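Local coordinates for spectinomycin 9-adenylyltransferase (Enterococcus faecalis, PDB 6SXJ), which catalyses the transfer of AMP from ATP to the 9-hydroxyl of spectinomycin, giving bacterial resistance to that antibiotic but not to streptomycin, at residues L130-Y135 with R163-D168; M191-T194 with I200-K203; G40-S45 with K203-N208. All blocks are in the same frame, centred on the assembly; numbering follows the deposited sequence.

Contacts 1 and 3 join the nucleotidyltransferase part of the enzyme to its helical C-terminal part, while contact 2 is internal to the latter. Contact 1 is buried and sets helix 130-139 against helix 159-173; contact 2 folds the loop at 200-203 back on helix 181-196. Their centres lie about 12 Å apart and they touch, I132 CG2 standing 3.8 Å from I200 CD1 and I166 CD1 3.5 Å from T194 CG2. Contact 3, its centre about 11 Å from that of contact 2, shares K203 with it, and L193 CD1 reaches A206 CB at 3.6 Å. Contacts 1 and 3 stay about 11 Å apart at their nearest atoms. In related adenylyltransferases the substrates bind in the cleft between the domains, which contact 3 spans here.

Contact 1: L130-Y135 with R163-D168; sequences LTIMLY and RRAIMD
I132 presses its longer branch against A165, and reading it outward from CB follows most of the apolar seam between the two helices. CB itself stands back, carrying two arms. CG1 lies beside the backbone N and opposite the carbonyl carbon (chi1 -49°), which aims this arm at the other helix; it meets A165 CB at 3.6 Å. With chi2 near 167° the arm continues extended, and its end, CD1, touches two neighbours: A165 CB again, at 3.8 Å, and I166 CG1, also at 3.8 Å. The second arm, CG2, leaves the seam and turns to I200 of the loop after helix 181-196.

The two isoleucine side chains cross at about a right angle, so I166 receives the tip of I132 on its CG1 branch instead of lying alongside it. A165 presents only its CB at the nearest backbone approach, its CA 6.6 Å from that of T131, and the axes of the short segments come within 9.0 Å and cross at an oblique 134°. The pair joins the two halves of the enzyme, since helix 130-139 lies against the nucleotidyltransferase sheet, through L130 and L134 on strand 85-91, whereas helix 159-173 belongs to the helical C-terminal region.

T131 closes the end of the seam more loosely, its CB 4.2 Å from A165 CB. The hydroxyl of T131 is satisfied away from this interface by a hydrogen bond with H100 ND1. Beyond I166, M191 and T194 of helix 181-196 pack on the same side chain.

Contact 2: M191-T194 with I200-K203; sequences MILT and IIPK
L193 and I201 meet methyl against methyl, the side chains that touch here being aliphatic, with no flat group to offer a face or an edge. L193 CD1 and I201 CD1 are modelled 3.3 Å apart, tighter than usual van der Waals contact; so short a separation is doubtful in detail and may reflect the modelled rotamers. I201 CG1 lies behind at 4.1 Å from the same L193 CD1. The two side chains cross at about a right angle, L193 CD1 meeting the end of the I201 chain. I201 gets there by an uncommon rotation: CG1 sits between the backbone N and the carbonyl carbon (chi1 84°), which swings the end of the chain toward helix 181-196 even though its base does not head there.

This is a helix-loop-helix turn within the C-terminal region of the adenylyltransferase. The chain leaves helix 181-196, doubles back along it, and starts helix 203-212 with P202 in the N-cap position. A206 of that new helix touches both L193 and I201, and A209 and V210 also lie against L193.

The second pair is of a different kind. T194 and I200 lie side by side and point the same way, with T194 OG1 4.0 Å from I200 CG1 and T194 CB 4.2 Å from that carbon. Their CA atoms are 5.3 Å apart. The threonine branch that faces I200 is OG1, held anti to the backbone N at chi1 167°.

Contact 3: G40-S45 with K203-N208; sequences GLKPNS and KDIAGN
The long side chain of K42 reaches across to D204, the two coming from opposite directions. K42 NZ lies 3.4 Å from D204 OD1, a salt bridge whose hydrogen bond is weak. The lysine chain is bent at three torsions on its way, and D204, near the start of helix 203-212, holds CG between its backbone N and carbonyl carbon, with chi1 at 46°.

Van der Waals contact is slight: I205 CD1 lies 4.4 Å from the ammonium nitrogen K42 NZ. Y229 of helix 216-229 touches D204 and also N44 of the loop.

Hydrogen bonds inside the loop fix the base from which the lysine reaches. K42 O accepts S45 N at 3.0 Å and S45 OG at 2.9 Å, both from one face of its carbonyl plane, the hydroxyl tilted 29° out of it; R83 NH1 is a further donor to the same oxygen.

K42 to S45 form a type I beta turn between helix 35-38 and strand 47-53, in the spacer between the GS and DXD elements of the nucleotidyltransferase signature, whose acidic residues bind magnesium in relatives, and a weak bridge links that spacer to the C-terminal helical domain.

Contact 1: L130-Y135 with R163-D168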
loop_
_atom_site.group_PDB
_atom_site.type_symbol
_atom_site.label_atom_id
_atom_site.label_comp_id
_atom_site.label_asym_id
_atom_site.label_seq_id
_atom_site.Cartn_x
_atom_site.Cartn_y
_atom_site.Cartn_z
ATOM N N LEU A 130 0.435 4.415 -6.875
ATOM C CA LEU A 130 -1.021 4.406 -6.860
ATOM C C LEU A 130 -1.596 3.699 -8.079
ATOM O O LEU A 130 -2.734 3.217 -8.031
ATOM C CB LEU A 130 -1.541 5.841 -6.777
ATOM C CG LEU A 130 -3.055 6.030 -6.806
ATOM C CD1 LEU A 130 -3.732 5.383 -5.608
ATOM C CD2 LEU A 130 -3.365 7.515 -6.864
ATOM N N THR A 131 -0.838 3.614 -9.169
ATOM C CA THR A 131 -1.323 2.863 -10.321
ATOM C C THR A 131 -1.481 1.383 -9.993
ATOM O O THR A 131 -2.371 0.717 -10.529
ATOM C CB THR A 131 -0.377 3.047 -11.512
ATOM O OG1 THR A 131 -0.512 4.378 -12.019
ATOM C CG2 THR A 131 -0.707 2.050 -12.618
ATOM N N ILE A 132 -0.610 0.844 -9.145
ATOM C CA ILE A 132 -0.731 -0.553 -8.742
ATOM C C ILE A 132 -1.874 -0.725 -7.755
ATOM O O ILE A 132 -2.548 -1.765 -7.749
ATOM C CB ILE A 132 0.602 -1.030 -8.144
ATOM C CG1 ILE A 132 1.761 -0.657 -9.073
ATOM C CG2 ILE A 132 0.588 -2.525 -7.915
ATOM C CD1 ILE A 132 3.125 -0.809 -8.430
ATOM N N MET A 133 -2.109 0.282 -6.913
ATOM C CA MET A 133 -3.208 0.226 -5.961
ATOM C C MET A 133 -4.547 0.266 -6.679
ATOM O O MET A 133 -5.407 -0.596 -6.460
ATOM C CB MET A 133 -3.090 1.388 -4.975
ATOM C CG MET A 133 -1.709 1.534 -4.370
ATOM S SD MET A 133 -1.533 2.979 -3.317
ATOM C CE MET A 133 -3.130 3.029 -2.494
ATOM N N LEU A 134 -4.737 1.260 -7.546
ATOM C CA LEU A 134 -5.981 1.352 -8.302
ATOM C C LEU A 134 -6.205 0.098 -9.133
ATOM O O LEU A 134 -7.344 -0.360 -9.288
ATOM C CB LEU A 134 -5.965 2.595 -9.189
ATOM C CG LEU A 134 -5.812 3.940 -8.477
ATOM C CD1 LEU A 134 -5.769 5.085 -9.481
ATOM C CD2 LEU A 134 -6.942 4.141 -7.482
ATOM N N TYR A 135 -5.133 -0.476 -9.677
ATOM C CA TYR A 135 -5.266 -1.741 -10.391
ATOM C C TYR A 135 -5.707 -2.847 -9.442
ATOM O O TYR A 135 -6.634 -3.608 -9.741
ATOM C CB TYR A 135 -3.942 -2.101 -11.065
ATOM C CG TYR A 135 -3.979 -3.398 -11.830
ATOM C CD1 TYR A 135 -4.387 -3.434 -13.158
ATOM C CD2 TYR A 135 -3.600 -4.592 -11.226
ATOM C CE1 TYR A 135 -4.425 -4.627 -13.860
ATOM C CE2 TYR A 135 -3.629 -5.782 -11.919
ATOM C CZ TYR A 135 -4.044 -5.795 -13.233
ATOM O OH TYR A 135 -4.070 -6.985 -13.924
ATOM N N ARG A 163 3.032 -2.213 -15.276
ATOM C CA ARG A 163 4.414 -2.622 -15.453
ATOM C C ARG A 163 5.368 -1.444 -15.291
ATOM O O ARG A 163 6.366 -1.514 -14.563
ATOM C CB ARG A 163 4.559 -3.248 -16.830
ATOM C CG ARG A 163 3.766 -4.544 -17.045
ATOM C CD ARG A 163 4.490 -5.446 -18.074
ATOM N NE ARG A 163 3.939 -6.791 -18.058
ATOM C CZ ARG A 163 3.892 -7.585 -19.111
ATOM N NH1 ARG A 163 4.369 -7.151 -20.267
ATOM N NH2 ARG A 163 3.339 -8.786 -19.013
ATOM N N ARG A 164 5.131 -0.384 -16.033
ATOM C CA ARG A 164 5.942 0.792 -15.816
ATOM C C ARG A 164 6.001 1.167 -14.350
ATOM O O ARG A 164 7.005 1.725 -13.902
ATOM C CB ARG A 164 5.369 1.953 -16.604
ATOM C CG ARG A 164 6.218 3.229 -16.583
ATOM C CD ARG A 164 6.252 3.961 -17.957
ATOM N NE ARG A 164 4.913 4.203 -18.471
ATOM C CZ ARG A 164 4.340 5.396 -18.495
ATOM N NH1 ARG A 164 5.003 6.455 -18.053
ATOM N NH2 ARG A 164 3.108 5.526 -18.956
ATOM N N ALA A 165 4.898 0.967 -13.617
ATOM C CA ALA A 165 4.853 1.314 -12.200
ATOM C C ALA A 165 5.802 0.440 -11.388
ATOM O O ALA A 165 6.610 0.943 -10.598
ATOM C CB ALA A 165 3.415 1.176 -11.694
ATOM N N ILE A 166 5.716 -0.880 -11.569
ATOM C CA ILE A 166 6.543 -1.787 -10.778
ATOM C C ILE A 166 8.024 -1.543 -11.044
ATOM O O ILE A 166 8.839 -1.503 -10.113
ATOM C CB ILE A 166 6.152 -3.248 -11.067
ATOM C CG1 ILE A 166 4.833 -3.595 -10.373
ATOM C CG2 ILE A 166 7.270 -4.193 -10.624
ATOM C CD1 ILE A 166 4.284 -4.953 -10.739
ATOM N N MET A 167 8.404 -1.386 -12.314
ATOM C CA MET A 167 9.817 -1.233 -12.638
ATOM C C MET A 167 10.382 0.057 -12.059
ATOM O O MET A 167 11.493 0.078 -11.518
ATOM C CB MET A 167 10.011 -1.249 -14.150
ATOM C CG MET A 167 9.417 -2.438 -14.875
ATOM S SD MET A 167 9.660 -4.012 -14.045
ATOM C CE MET A 167 11.430 -4.183 -14.082
ATOM N N ASP A 168 9.635 1.151 -12.165
ATOM C CA ASP A 168 10.137 2.416 -11.644
ATOM C C ASP A 168 10.312 2.354 -10.126
ATOM O O ASP A 168 11.274 2.907 -9.582
ATOM C CB ASP A 168 9.195 3.554 -12.037
ATOM C CG ASP A 168 9.376 4.008 -13.476
ATOM O OD1 ASP A 168 10.236 3.438 -14.164
ATOM O OD2 ASP A 168 8.655 4.935 -13.916
#

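Contact 2: M191-T194 with I200-K203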
loop_
_atom_site.group_PDB
_atom_site.type_symbol
_atom_site.label_atom_id
_atom_site.label_comp_id
_atom_site.label_asym_id
_atom_site.label_seq_id
_atom_site.Cartn_x
_atom_site.Cartn_y
_atom_site.Cartn_z
ATOM N N MET A 191 6.723 -8.097 -6.286
ATOM C CA MET A 191 6.831 -7.461 -7.602
ATOM C C MET A 191 6.972 -8.488 -8.710
ATOM O O MET A 191 6.414 -8.319 -9.805
ATOM C CB MET A 191 8.044 -6.540 -7.632
ATOM C CG MET A 191 7.873 -5.200 -6.964
ATOM S SD MET A 191 9.259 -4.163 -7.416
ATOM C CE MET A 191 8.712 -2.546 -6.898
ATOM N N ILE A 192 7.719 -9.564 -8.462
ATOM C CA ILE A 192 8.009 -10.546 -9.497
ATOM C C ILE A 192 6.761 -11.358 -9.824
ATOM O O ILE A 192 6.408 -11.556 -10.991
ATOM C CB ILE A 192 9.180 -11.448 -9.063
ATOM C CG1 ILE A 192 10.504 -10.688 -9.208
ATOM C CG2 ILE A 192 9.189 -12.725 -9.885
ATOM C CD1 ILE A 192 11.642 -11.304 -8.438
ATOM N N LEU A 193 6.058 -11.806 -8.782
ATOM C CA LEU A 193 4.837 -12.572 -8.994
ATOM C C LEU A 193 3.852 -11.816 -9.867
ATOM O O LEU A 193 3.424 -12.331 -10.904
ATOM C CB LEU A 193 4.212 -12.927 -7.651
ATOM C CG LEU A 193 4.908 -14.098 -6.954
ATOM C CD1 LEU A 193 4.315 -14.394 -5.589
ATOM C CD2 LEU A 193 4.897 -15.334 -7.830
ATOM N N THR A 194 3.533 -10.568 -9.495
ATOM C CA THR A 194 2.481 -9.846 -10.192
ATOM C C THR A 194 2.863 -9.549 -11.639
ATOM O O THR A 194 1.978 -9.531 -12.497
ATOM C CB THR A 194 2.109 -8.572 -9.435
ATOM O OG1 THR A 194 1.304 -7.775 -10.302
ATOM C CG2 THR A 194 3.317 -7.810 -8.998
ATOM N N ILE A 200 -1.764 -9.811 -7.476
ATOM C CA ILE A 200 -1.029 -9.319 -6.319
ATOM C C ILE A 200 -1.325 -10.235 -5.143
ATOM O O ILE A 200 -2.436 -10.759 -5.013
ATOM C CB ILE A 200 -1.406 -7.861 -5.992
ATOM C CG1 ILE A 200 -0.940 -6.933 -7.110
ATOM C CG2 ILE A 200 -0.790 -7.434 -4.664
ATOM C CD1 ILE A 200 -1.496 -5.534 -7.010
ATOM N N ILE A 201 -0.331 -10.441 -4.282
ATOM C CA ILE A 201 -0.519 -11.277 -3.098
ATOM C C ILE A 201 0.301 -10.718 -1.939
ATOM O O ILE A 201 1.127 -9.815 -2.145
ATOM C CB ILE A 201 -0.151 -12.745 -3.378
ATOM C CG1 ILE A 201 1.354 -12.968 -3.208
ATOM C CG2 ILE A 201 -0.592 -13.167 -4.777
ATOM C CD1 ILE A 201 1.796 -14.392 -3.497
ATOM N N PRO A 202 0.123 -11.228 -0.720
ATOM C CA PRO A 202 0.814 -10.641 0.434
ATOM C C PRO A 202 2.299 -10.955 0.419
ATOM O O PRO A 202 2.757 -11.934 -0.173
ATOM C CB PRO A 202 0.125 -11.284 1.646
ATOM C CG PRO A 202 -1.064 -12.050 1.100
ATOM C CD PRO A 202 -0.733 -12.361 -0.328
ATOM N N LYS A 203 3.055 -10.098 1.109
ATOM C CA LYS A 203 4.509 -10.207 1.092
ATOM C C LYS A 203 4.970 -11.567 1.602
ATOM O O LYS A 203 5.736 -12.269 0.931
ATOM C CB LYS A 203 5.129 -9.090 1.934
ATOM C CG LYS A 203 4.703 -7.690 1.548
ATOM C CD LYS A 203 5.204 -6.673 2.570
ATOM C CE LYS A 203 6.089 -5.623 1.920
ATOM N NZ LYS A 203 6.858 -4.833 2.924
#

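Contact 3: G40-S45 with K203-N208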
loop_
_atom_site.group_PDB
_atom_site.type_symbol
_atom_site.label_atom_id
_atom_site.label_comp_id
_atom_site.label_asym_id
_atom_site.label_seq_id
_atom_site.Cartn_x
_atom_site.Cartn_y
_atom_site.Cartn_z
ATOM N N GLY A 40 -8.182 -12.337 3.217
ATOM C CA GLY A 40 -8.800 -12.584 4.502
ATOM C C GLY A 40 -8.102 -11.803 5.603
ATOM O O GLY A 40 -6.914 -11.465 5.511
ATOM N N LEU A 41 -8.849 -11.515 6.665
ATOM C CA LEU A 41 -8.371 -10.622 7.721
ATOM C C LEU A 41 -7.592 -11.415 8.762
ATOM O O LEU A 41 -8.143 -11.880 9.765
ATOM C CB LEU A 41 -9.539 -9.886 8.362
ATOM C CG LEU A 41 -10.149 -8.697 7.626
ATOM C CD1 LEU A 41 -11.410 -8.251 8.365
ATOM C CD2 LEU A 41 -9.148 -7.576 7.524
ATOM N N LYS A 42 -6.290 -11.567 8.524
ATOM C CA LYS A 42 -5.398 -12.058 9.560
ATOM C C LYS A 42 -5.229 -10.980 10.633
ATOM O O LYS A 42 -5.367 -9.789 10.348
ATOM C CB LYS A 42 -4.036 -12.426 8.971
ATOM C CG LYS A 42 -4.098 -13.387 7.780
ATOM C CD LYS A 42 -3.003 -14.459 7.840
ATOM C CE LYS A 42 -1.594 -13.851 7.832
ATOM N NZ LYS A 42 -0.608 -14.639 7.023
ATOM N N PRO A 43 -4.960 -11.370 11.885
ATOM C CA PRO A 43 -4.655 -10.352 12.906
ATOM C C PRO A 43 -3.476 -9.459 12.546
ATOM O O PRO A 43 -3.316 -8.404 13.170
ATOM C CB PRO A 43 -4.365 -11.185 14.166
ATOM C CG PRO A 43 -5.123 -12.466 13.954
ATOM C CD PRO A 43 -5.107 -12.720 12.465
ATOM N N ASN A 44 -2.658 -9.839 11.556
ATOM C CA ASN A 44 -1.506 -9.056 11.115
ATOM C C ASN A 44 -1.856 -8.056 10.015
ATOM O O ASN A 44 -1.011 -7.227 9.659
ATOM C CB ASN A 44 -0.393 -10.008 10.622
ATOM C CG ASN A 44 0.887 -9.279 10.242
ATOM O OD1 ASN A 44 0.946 -8.611 9.210
ATOM N ND2 ASN A 44 1.923 -9.419 11.065
ATOM N N SER A 45 -3.071 -8.111 9.471
ATOM C CA SER A 45 -3.386 -7.397 8.242
ATOM C C SER A 45 -3.632 -5.914 8.484
ATOM O O SER A 45 -4.219 -5.515 9.497
ATOM C CB SER A 45 -4.624 -8.004 7.573
ATOM O OG SER A 45 -4.553 -9.417 7.540
ATOM N N LYS A 203 3.055 -10.098 1.109
ATOM C CA LYS A 203 4.509 -10.207 1.092
ATOM C C LYS A 203 4.970 -11.567 1.602
ATOM O O LYS A 203 5.736 -12.269 0.931
ATOM C CB LYS A 203 5.129 -9.090 1.934
ATOM C CG LYS A 203 4.703 -7.690 1.548
ATOM C CD LYS A 203 5.204 -6.673 2.570
ATOM C CE LYS A 203 6.089 -5.623 1.920
ATOM N NZ LYS A 203 6.858 -4.833 2.924
ATOM N N ASP A 204 4.515 -11.955 2.797
ATOM C CA ASP A 204 5.020 -13.184 3.400
ATOM C C ASP A 204 4.723 -14.400 2.528
ATOM O O ASP A 204 5.532 -15.331 2.473
ATOM C CB ASP A 204 4.442 -13.364 4.809
ATOM C CG ASP A 204 2.947 -13.105 4.875
ATOM O OD1 ASP A 204 2.217 -14.010 5.326
ATOM O OD2 ASP A 204 2.505 -12.000 4.493
ATOM N N ILE A 205 3.594 -14.407 1.818
ATOM C CA ILE A 205 3.300 -15.534 0.939
ATOM C C ILE A 205 4.107 -15.429 -0.348
ATOM O O ILE A 205 4.546 -16.444 -0.904
ATOM C CB ILE A 205 1.791 -15.618 0.645
ATOM C CG1 ILE A 205 1.041 -16.188 1.849
ATOM C CG2 ILE A 205 1.538 -16.484 -0.592
ATOM C CD1 ILE A 205 1.135 -15.336 3.090
ATOM N N ALA A 206 4.292 -14.207 -0.855
ATOM C CA ALA A 206 5.138 -14.012 -2.027
ATOM C C ALA A 206 6.587 -14.374 -1.726
ATOM O O ALA A 206 7.298 -14.870 -2.606
ATOM C CB ALA A 206 5.039 -12.567 -2.518
ATOM N N GLY A 207 7.032 -14.155 -0.487
ATOM C CA GLY A 207 8.415 -14.452 -0.145
ATOM C C GLY A 207 8.737 -15.931 -0.228
ATOM O O GLY A 207 9.759 -16.327 -0.795
ATOM N N ASN A 208 7.882 -16.773 0.353
ATOM C CA ASN A 208 8.101 -18.213 0.294
ATOM C C ASN A 208 7.791 -18.799 -1.076
ATOM O O ASN A 208 8.329 -19.859 -1.414
ATOM C CB ASN A 208 7.260 -18.913 1.364
ATOM C CG ASN A 208 7.351 -18.222 2.716
ATOM O OD1 ASN A 208 7.226 -17.003 2.805
ATOM N ND2 ASN A 208 7.583 -18.996 3.769
#